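Local coordinates for protein L-Ribose isomerase (Acinetobacter, PDB 4Q0Q) that probably interconverts L-ribose and L-ribulose as an aldose-ketose isomerase, at residues G131-F136 with V182-G187. Sequence-based numbering, arbitrary orientation.
Sequences GEMEVF and VRLRAG. With RUU (alpha-L-ribulofuranose), chain J.
Arg-183 reaches across to the neighbouring antiparallel strand and runs between two glutamates. Its CB and CG rise over Met-133 O, with CG anti to the backbone N (chi1 -179°); a bend at chi2 then sends CD between Glu-132 OE1 and Glu-134 OE1. NE lies 2.6 Å from Glu-132 OE1 in a salt bridge, meeting that oxygen nearly along its C-O axis although the oxygen sits 20° out of the guanidinium plane. NH2 adds a weak bond to the same oxygen, and NH1 pairs with Glu-134 OE1 at 3.4 Å. The Glu-132 carboxylate stands almost perpendicular to the Arg-183 guanidinium, and a long salt bridge from Arg-185 NH1 to Glu-132 OE1 completes the four-residue salt-bridge network. Tyr-181 OH hydrogen-bonds Glu-134 OE1, and Arg-202 NE forms a salt bridge with OE2.

Beneath this charged face, backbone bonds join Met-133 to Leu-184 and Val-135 to Val-182 in both directions. One water links Gly-131 O to Ala-186 N. On the opposite face Val-135 CB packs 3.5 Å from Val-182 CG1, and Leu-184 CD1 touches Val-135 CG2 and Met-133 SD. Within this chain, strand 180-185 is outermost in its antiparallel sheet; the apolar face packs on strands 124-130 and 191-193 of the other sheet, consistent with a cupin-type beta barrel.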
loop_
_atom_site.group_PDB
_atom_site.type_symbol
_atom_site.label_atom_id
_atom_site.label_comp_id
_atom_site.label_asym_id
_atom_site.label_seq_id
_atom_site.Cartn_x
_atom_site.Cartn_y
_atom_site.Cartn_z
ATOM N N GLY A 131 9.138 -7.058 -5.374
ATOM C CA GLY A 131 10.123 -7.761 -6.171
ATOM C C GLY A 131 10.056 -9.260 -5.935
ATOM O O GLY A 131 9.042 -9.782 -5.466
ATOM N N GLU A 132 11.132 -9.963 -6.265
ATOM C CA GLU A 132 11.164 -11.407 -6.077
ATOM C C GLU A 132 12.480 -11.778 -5.428
ATOM O O GLU A 132 13.516 -11.158 -5.695
ATOM C CB GLU A 132 10.994 -12.135 -7.417
ATOM C CG GLU A 132 9.702 -11.759 -8.140
ATOM C CD GLU A 132 9.234 -12.814 -9.125
ATOM O OE1 GLU A 132 10.078 -13.570 -9.653
ATOM O OE2 GLU A 132 8.013 -12.876 -9.383
ATOM N N MET A 133 12.436 -12.782 -4.568
ATOM C CA MET A 133 13.620 -13.201 -3.848
ATOM C C MET A 133 14.157 -14.561 -4.282
ATOM O O MET A 133 13.424 -15.545 -4.312
ATOM C CB MET A 133 13.300 -13.220 -2.360
ATOM C CG MET A 133 14.457 -13.564 -1.455
ATOM S SD MET A 133 13.815 -13.810 0.208
ATOM C CE MET A 133 15.290 -13.663 1.212
ATOM N N GLU A 134 15.438 -14.606 -4.634
ATOM C CA GLU A 134 16.059 -15.862 -5.026
ATOM C C GLU A 134 16.931 -16.320 -3.871
ATOM O O GLU A 134 17.963 -15.714 -3.566
ATOM C CB GLU A 134 16.890 -15.697 -6.306
ATOM C CG GLU A 134 16.046 -15.366 -7.524
ATOM C CD GLU A 134 16.799 -15.502 -8.832
ATOM O OE1 GLU A 134 16.499 -16.438 -9.594
ATOM O OE2 GLU A 134 17.692 -14.679 -9.104
ATOM N N VAL A 135 16.492 -17.391 -3.222
ATOM C CA VAL A 135 17.195 -17.949 -2.079
ATOM C C VAL A 135 18.034 -19.162 -2.483
ATOM O O VAL A 135 17.570 -20.042 -3.208
ATOM C CB VAL A 135 16.188 -18.377 -0.979
ATOM C CG1 VAL A 135 16.929 -18.792 0.276
ATOM C CG2 VAL A 135 15.225 -17.226 -0.677
ATOM N N PHE A 136 19.280 -19.176 -2.026
ATOM C CA PHE A 136 20.210 -20.269 -2.288
ATOM C C PHE A 136 20.536 -20.820 -0.904
ATOM O O PHE A 136 20.896 -20.061 -0.003
ATOM C CB PHE A 136 21.484 -19.732 -2.953
ATOM C CG PHE A 136 21.220 -18.870 -4.155
ATOM C CD1 PHE A 136 20.931 -19.439 -5.387
ATOM C CD2 PHE A 136 21.215 -17.482 -4.042
ATOM C CE1 PHE A 136 20.642 -18.640 -6.490
ATOM C CE2 PHE A 136 20.924 -16.678 -5.137
ATOM C CZ PHE A 136 20.636 -17.256 -6.363
ATOM N N VAL A 182 15.200 -21.568 -4.336
ATOM C CA VAL A 182 13.773 -21.302 -4.267
ATOM C C VAL A 182 13.574 -19.822 -4.569
ATOM O O VAL A 182 14.292 -18.969 -4.043
ATOM C CB VAL A 182 13.165 -21.640 -2.876
ATOM C CG1 VAL A 182 13.733 -20.736 -1.803
ATOM C CG2 VAL A 182 11.663 -21.495 -2.929
ATOM N N ARG A 183 12.627 -19.529 -5.451
ATOM C CA ARG A 183 12.317 -18.158 -5.818
ATOM C C ARG A 183 11.022 -17.804 -5.097
ATOM O O ARG A 183 9.999 -18.454 -5.303
ATOM C CB ARG A 183 12.139 -18.044 -7.331
ATOM C CG ARG A 183 11.844 -16.642 -7.813
ATOM C CD ARG A 183 12.500 -16.388 -9.160
ATOM N NE ARG A 183 12.224 -15.046 -9.662
ATOM C CZ ARG A 183 12.853 -14.493 -10.695
ATOM N NH1 ARG A 183 13.805 -15.167 -11.331
ATOM N NH2 ARG A 183 12.519 -13.276 -11.102
ATOM N N LEU A 184 11.073 -16.787 -4.244
ATOM C CA LEU A 184 9.899 -16.384 -3.476
ATOM C C LEU A 184 9.283 -15.103 -4.014
ATOM O O LEU A 184 9.982 -14.209 -4.497
ATOM C CB LEU A 184 10.272 -16.201 -1.998
ATOM C CG LEU A 184 10.910 -17.409 -1.303
ATOM C CD1 LEU A 184 11.307 -17.049 0.132
ATOM C CD2 LEU A 184 9.937 -18.577 -1.323
ATOM N N ARG A 185 7.964 -15.019 -3.924
ATOM C CA ARG A 185 7.243 -13.852 -4.411
ATOM C C ARG A 185 6.267 -13.335 -3.361
ATOM O O ARG A 185 5.966 -14.026 -2.387
ATOM C CB ARG A 185 6.482 -14.212 -5.694
ATOM C CG ARG A 185 7.376 -14.482 -6.886
ATOM C CD ARG A 185 6.555 -14.915 -8.096
ATOM N NE ARG A 185 6.334 -16.355 -8.115
ATOM C CZ ARG A 185 7.180 -17.235 -8.646
ATOM N NH1 ARG A 185 8.306 -16.823 -9.217
ATOM N NH2 ARG A 185 6.903 -18.532 -8.598
ATOM N N ALA A 186 5.775 -12.118 -3.565
ATOM C CA ALA A 186 4.826 -11.517 -2.636
ATOM C C ALA A 186 3.557 -12.359 -2.607
ATOM O O ALA A 186 3.054 -12.763 -3.650
ATOM C CB ALA A 186 4.503 -10.092 -3.067
ATOM N N GLY A 187 3.049 -12.636 -1.412
ATOM C CA GLY A 187 1.843 -13.429 -1.302
ATOM C C GLY A 187 2.094 -14.905 -1.059
ATOM O O GLY A 187 1.165 -15.646 -0.730
HETATM C C1 RUU J . -1.556 -7.528 -2.282
HETATM O O1 RUU J . -1.195 -7.067 -3.575
HETATM C C2 RUU J . -0.756 -8.757 -1.885
HETATM O O2 RUU J . 0.636 -8.493 -2.001
HETATM C C3 RUU J . -1.129 -10.002 -2.687
HETATM O O3 RUU J . 0.052 -10.677 -3.095
HETATM C C4 RUU J . -1.917 -10.888 -1.722
HETATM O O4 RUU J . -1.444 -12.225 -1.798
HETATM C C5 RUU J . -1.644 -10.322 -0.331
HETATM O O5 RUU J . -1.050 -9.027 -0.503
HETATM O O HOH W 1 6.491 -10.518 -5.641
#